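Local coordinates for stage III sporulation protein AB (Bacillus subtilis, PDB 6BS9) that is essential for sporulation and probably serves as a part of the secretion system that works during spore formation, at residues L31-A39 / F50-D58. Sequence-based numbering, arbitrary orientation.
Sequences LHTASQQIA and FSAFSDQLD
Ser35 and Ser54 both hold OG opposite the backbone N (chi1 -166° and 178°), which sends each hydroxyl across to a carbonyl of the facing helix. Ser35 OG donates to Phe50 O at 2.7 Å. Ser54 OG donates to His32 O at 2.9 Å, from above the carbonyl plane. Each carbonyl also keeps its own helical bond, to Ser54 N and Gln36 N respectively, and its two donors come from opposite faces. Gln36 NE2 adds a weak bond to Ser54 OG at 3.4 Å. The two helices form an antiparallel helical hairpin within the all-helical SpoIIIAB fold; the axes of 31-39 and 50-58 come within 7.8 Å at 157°. Small residues here, Ser35, Ala39, Ser51 and Ser54, are consistent with this close approach: Ala39 CB lies 3.5 Å from Ser51 N. On the side toward helix 2-26, Ile38 CG2 sits over one face of the Phe50 ring, near its rim. Leu31 CG packs against Leu57 CD1, and that methyl covers the centre of a Phe53 ring face. At the other flank Asp58 OD1 lies 3.1 Å above the centre of the His32 ring, with no hydrogen bond. With alanine in place of His32 the imidazole is gone, and Asp58 would probably be freer to turn. Thr33 OG1 lies over the opposite face of the imidazole, displaced toward the rim.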
ATOM      1  N   LEU A  31      -9.446 -10.907  -2.427  1.00 37.13           N
ATOM      2  CA  LEU A  31      -8.542  -9.841  -2.045  1.00 39.12           C
ATOM      3  C   LEU A  31      -7.896 -10.204  -0.660  1.00 37.01           C
ATOM      4  O   LEU A  31      -6.696  -9.934  -0.407  1.00 37.21           O
ATOM      5  CB  LEU A  31      -9.315  -8.491  -2.073  1.00 39.23           C
ATOM      6  CG  LEU A  31      -8.581  -7.167  -2.107  1.00 42.67           C
ATOM      7  CD1 LEU A  31      -7.552  -7.166  -3.222  1.00 46.69           C
ATOM      8  CD2 LEU A  31      -9.568  -6.034  -2.355  1.00 45.20           C
ATOM      9  N   HIS A  32      -8.705 -10.755   0.224  1.00 33.43           N
ATOM     10  CA  HIS A  32      -8.177 -11.114   1.533  1.00 36.28           C
ATOM     11  C   HIS A  32      -7.064 -12.160   1.459  1.00 37.06           C
ATOM     12  O   HIS A  32      -6.037 -12.023   2.118  1.00 36.88           O
ATOM     13  CB  HIS A  32      -9.303 -11.538   2.489  1.00 38.16           C
ATOM     14  CG  HIS A  32      -9.928 -12.861   2.185  1.00 39.01           C
ATOM     15  ND1 HIS A  32      -9.466 -14.050   2.708  1.00 41.18           N
ATOM     16  CD2 HIS A  32     -11.019 -13.170   1.445  1.00 41.10           C
ATOM     17  CE1 HIS A  32     -10.242 -15.040   2.297  1.00 41.68           C
ATOM     18  NE2 HIS A  32     -11.182 -14.534   1.512  1.00 42.86           N
ATOM     19  N   THR A  33      -7.217 -13.155   0.596  1.00 36.38           N
ATOM     20  CA  THR A  33      -6.176 -14.124   0.385  1.00 35.57           C
ATOM     21  C   THR A  33      -4.943 -13.493  -0.300  1.00 34.90           C
ATOM     22  O   THR A  33      -3.827 -13.717   0.100  1.00 37.01           O
ATOM     23  CB  THR A  33      -6.737 -15.271  -0.434  1.00 40.13           C
ATOM     24  OG1 THR A  33      -7.904 -15.795   0.247  1.00 40.86           O
ATOM     25  CG2 THR A  33      -5.721 -16.386  -0.639  1.00 39.13           C
ATOM     26  N   ALA A  34      -5.131 -12.673  -1.321  1.00 34.35           N
ATOM     27  CA  ALA A  34      -4.011 -12.027  -1.996  1.00 32.16           C
ATOM     28  C   ALA A  34      -3.190 -11.196  -0.985  1.00 32.72           C
ATOM     29  O   ALA A  34      -1.963 -11.253  -0.933  1.00 33.96           O
ATOM     30  CB  ALA A  34      -4.524 -11.141  -3.093  1.00 32.27           C
ATOM     31  N   SER A  35      -3.871 -10.449  -0.138  1.00 31.01           N
ATOM     32  CA  SER A  35      -3.188  -9.600   0.816  1.00 30.32           C
ATOM     33  C   SER A  35      -2.438 -10.461   1.850  1.00 31.59           C
ATOM     34  O   SER A  35      -1.307 -10.115   2.264  1.00 28.85           O
ATOM     35  CB  SER A  35      -4.205  -8.683   1.521  1.00 30.09           C
ATOM     36  OG  SER A  35      -3.552  -7.659   2.202  1.00 28.28           O
ATOM     37  N   GLN A  36      -3.046 -11.553   2.276  1.00 32.67           N
ATOM     38  CA  GLN A  36      -2.385 -12.416   3.246  1.00 35.62           C
ATOM     39  C   GLN A  36      -1.132 -13.043   2.609  1.00 36.11           C
ATOM     40  O   GLN A  36      -0.099 -13.119   3.263  1.00 35.67           O
ATOM     41  CB  GLN A  36      -3.334 -13.506   3.795  1.00 40.90           C
ATOM     42  CG  GLN A  36      -2.755 -14.321   5.020  1.00 45.84           C
ATOM     43  CD  GLN A  36      -2.363 -13.459   6.294  1.00 52.61           C
ATOM     44  OE1 GLN A  36      -1.245 -13.567   6.794  1.00 59.75           O
ATOM     45  NE2 GLN A  36      -3.281 -12.597   6.794  1.00 52.82           N
ATOM     46  N   GLN A  37      -1.199 -13.443   1.334  1.00 36.64           N
ATOM     47  CA  GLN A  37      -0.036 -14.027   0.643  1.00 37.24           C
ATOM     48  C   GLN A  37       1.123 -13.040   0.549  1.00 34.61           C
ATOM     49  O   GLN A  37       2.278 -13.394   0.751  1.00 34.96           O
ATOM     50  CB  GLN A  37      -0.374 -14.488  -0.784  1.00 39.47           C
ATOM     51  CG  GLN A  37      -1.335 -15.656  -0.926  1.00 41.93           C
ATOM     52  CD  GLN A  37      -1.831 -15.839  -2.387  1.00 45.00           C
ATOM     53  OE1 GLN A  37      -1.697 -14.960  -3.292  1.00 45.73           O
ATOM     54  NE2 GLN A  37      -2.401 -16.982  -2.622  1.00 47.73           N
ATOM     55  N   ILE A  38       0.800 -11.784   0.343  1.00 32.20           N
ATOM     56  CA  ILE A  38       1.809 -10.758   0.370  1.00 32.34           C
ATOM     57  C   ILE A  38       2.338 -10.556   1.741  1.00 31.64           C
ATOM     58  O   ILE A  38       3.565 -10.475   1.930  1.00 32.57           O
ATOM     59  CB  ILE A  38       1.258  -9.432  -0.217  1.00 34.04           C
ATOM     60  CG1 ILE A  38       1.066  -9.634  -1.706  1.00 36.83           C
ATOM     61  CG2 ILE A  38       2.192  -8.264   0.007  1.00 33.08           C
ATOM     62  CD1 ILE A  38      -0.029  -8.757  -2.279  1.00 40.67           C
ATOM     63  N   ALA A  39       1.460 -10.443   2.730  1.00 30.82           N
ATOM     64  CA  ALA A  39       1.929 -10.289   4.120  1.00 32.10           C
ATOM     65  C   ALA A  39       2.991 -11.385   4.519  1.00 34.35           C
ATOM     66  O   ALA A  39       3.985 -11.070   5.124  1.00 34.78           O
ATOM     67  CB  ALA A  39       0.786 -10.337   5.073  1.00 31.96           C
ATOM     68  N   PHE A  50      -0.538  -5.432   5.432  1.00 31.94           N
ATOM     69  CA  PHE A  50      -1.200  -6.362   4.548  1.00 31.80           C
ATOM     70  C   PHE A  50      -1.901  -7.479   5.294  1.00 33.32           C
ATOM     71  O   PHE A  50      -2.997  -7.885   4.869  1.00 32.12           O
ATOM     72  CB  PHE A  50      -0.248  -6.882   3.430  1.00 31.96           C
ATOM     73  CG  PHE A  50       0.124  -5.790   2.489  1.00 32.44           C
ATOM     74  CD1 PHE A  50      -0.762  -5.394   1.503  1.00 30.06           C
ATOM     75  CD2 PHE A  50       1.229  -4.979   2.788  1.00 32.48           C
ATOM     76  CE1 PHE A  50      -0.517  -4.289   0.758  1.00 31.00           C
ATOM     77  CE2 PHE A  50       1.516  -3.894   1.997  1.00 34.24           C
ATOM     78  CZ  PHE A  50       0.634  -3.538   0.980  1.00 32.56           C
ATOM     79  N   SER A  51      -1.342  -7.905   6.411  1.00 33.53           N
ATOM     80  CA  SER A  51      -2.070  -8.873   7.265  1.00 36.49           C
ATOM     81  C   SER A  51      -3.261  -8.230   7.977  1.00 36.11           C
ATOM     82  O   SER A  51      -4.323  -8.835   8.032  1.00 37.33           O
ATOM     83  CB  SER A  51      -1.132  -9.620   8.296  1.00 36.08           C
ATOM     84  OG  SER A  51      -0.421  -8.736   9.068  1.00 38.31           O
ATOM     85  N   ALA A  52      -3.093  -7.010   8.469  1.00 34.69           N
ATOM     86  CA  ALA A  52      -4.249  -6.264   9.000  1.00 35.53           C
ATOM     87  C   ALA A  52      -5.365  -6.046   7.984  1.00 36.03           C
ATOM     88  O   ALA A  52      -6.523  -6.190   8.335  1.00 38.19           O
ATOM     89  CB  ALA A  52      -3.803  -4.942   9.527  1.00 33.88           C
ATOM     90  N   PHE A  53      -5.006  -5.722   6.740  1.00 35.18           N
ATOM     91  CA  PHE A  53      -5.973  -5.518   5.679  1.00 34.20           C
ATOM     92  C   PHE A  53      -6.731  -6.819   5.408  1.00 35.21           C
ATOM     93  O   PHE A  53      -7.961  -6.815   5.338  1.00 36.15           O
ATOM     94  CB  PHE A  53      -5.240  -5.065   4.413  1.00 34.64           C
ATOM     95  CG  PHE A  53      -6.130  -4.758   3.230  1.00 33.49           C
ATOM     96  CD1 PHE A  53      -7.297  -4.049   3.365  1.00 34.58           C
ATOM     97  CD2 PHE A  53      -5.763  -5.126   1.962  1.00 35.74           C
ATOM     98  CE1 PHE A  53      -8.089  -3.701   2.251  1.00 35.77           C
ATOM     99  CE2 PHE A  53      -6.540  -4.770   0.818  1.00 35.77           C
ATOM    100  CZ  PHE A  53      -7.721  -4.066   0.968  1.00 35.55           C
ATOM    101  N   SER A  54      -5.990  -7.917   5.343  1.00 36.66           N
ATOM    102  CA  SER A  54      -6.573  -9.255   5.158  1.00 38.13           C
ATOM    103  C   SER A  54      -7.547  -9.626   6.252  1.00 37.40           C
ATOM    104  O   SER A  54      -8.664 -10.004   6.005  1.00 35.69           O
ATOM    105  CB  SER A  54      -5.452 -10.300   5.107  1.00 39.94           C
ATOM    106  OG  SER A  54      -5.978 -11.590   4.987  1.00 40.31           O
ATOM    107  N   ASP A  55      -7.147  -9.445   7.504  1.00 38.28           N
ATOM    108  CA  ASP A  55      -8.079  -9.650   8.605  1.00 39.43           C
ATOM    109  C   ASP A  55      -9.360  -8.806   8.453  1.00 40.51           C
ATOM    110  O   ASP A  55     -10.430  -9.264   8.723  1.00 40.84           O
ATOM    111  CB  ASP A  55      -7.408  -9.274   9.946  1.00 40.75           C
ATOM    112  CG  ASP A  55      -6.302 -10.206  10.319  1.00 42.04           C
ATOM    113  OD1 ASP A  55      -6.232 -11.339   9.753  1.00 46.23           O
ATOM    114  OD2 ASP A  55      -5.469  -9.806  11.181  1.00 45.90           O
ATOM    115  N   GLN A  56      -9.220  -7.535   8.119  1.00 44.93           N
ATOM    116  CA  GLN A  56     -10.362  -6.609   8.162  1.00 47.85           C
ATOM    117  C   GLN A  56     -11.317  -7.011   7.100  1.00 46.42           C
ATOM    118  O   GLN A  56     -12.490  -7.003   7.324  1.00 48.77           O
ATOM    119  CB  GLN A  56      -9.933  -5.135   7.954  1.00 51.44           C
ATOM    120  CG  GLN A  56      -9.583  -4.306   9.184  1.00 58.13           C
ATOM    121  CD  GLN A  56     -10.521  -4.558  10.331  1.00 61.88           C
ATOM    122  OE1 GLN A  56     -10.183  -5.284  11.261  1.00 66.23           O
ATOM    123  NE2 GLN A  56     -11.704  -3.982  10.265  1.00 66.25           N
ATOM    124  N   LEU A  57     -10.802  -7.310   5.925  1.00 47.87           N
ATOM    125  CA  LEU A  57     -11.634  -7.784   4.839  1.00 47.50           C
ATOM    126  C   LEU A  57     -12.331  -9.086   5.132  1.00 51.56           C
ATOM    127  O   LEU A  57     -13.527  -9.225   4.920  1.00 56.36           O
ATOM    128  CB  LEU A  57     -10.790  -8.083   3.632  1.00 46.91           C
ATOM    129  CG  LEU A  57     -10.304  -6.906   2.861  1.00 47.18           C
ATOM    130  CD1 LEU A  57      -9.129  -7.307   1.987  1.00 47.19           C
ATOM    131  CD2 LEU A  57     -11.445  -6.298   2.053  1.00 49.21           C
ATOM    132  N   ASP A  58     -11.598 -10.038   5.696  1.00 52.05           N
ATOM    133  CA  ASP A  58     -12.136 -11.372   5.809  1.00 53.52           C
ATOM    134  C   ASP A  58     -13.341 -11.414   6.751  1.00 55.62           C
ATOM    135  O   ASP A  58     -14.385 -11.952   6.397  1.00 57.20           O
ATOM    136  CB  ASP A  58     -11.065 -12.362   6.248  1.00 52.57           C
ATOM    137  CG  ASP A  58     -11.401 -13.795   5.848  1.00 51.13           C
ATOM    138  OD1 ASP A  58     -11.905 -13.932   4.731  1.00 53.22           O
ATOM    139  OD2 ASP A  58     -11.226 -14.781   6.585  1.00 49.14           O
TER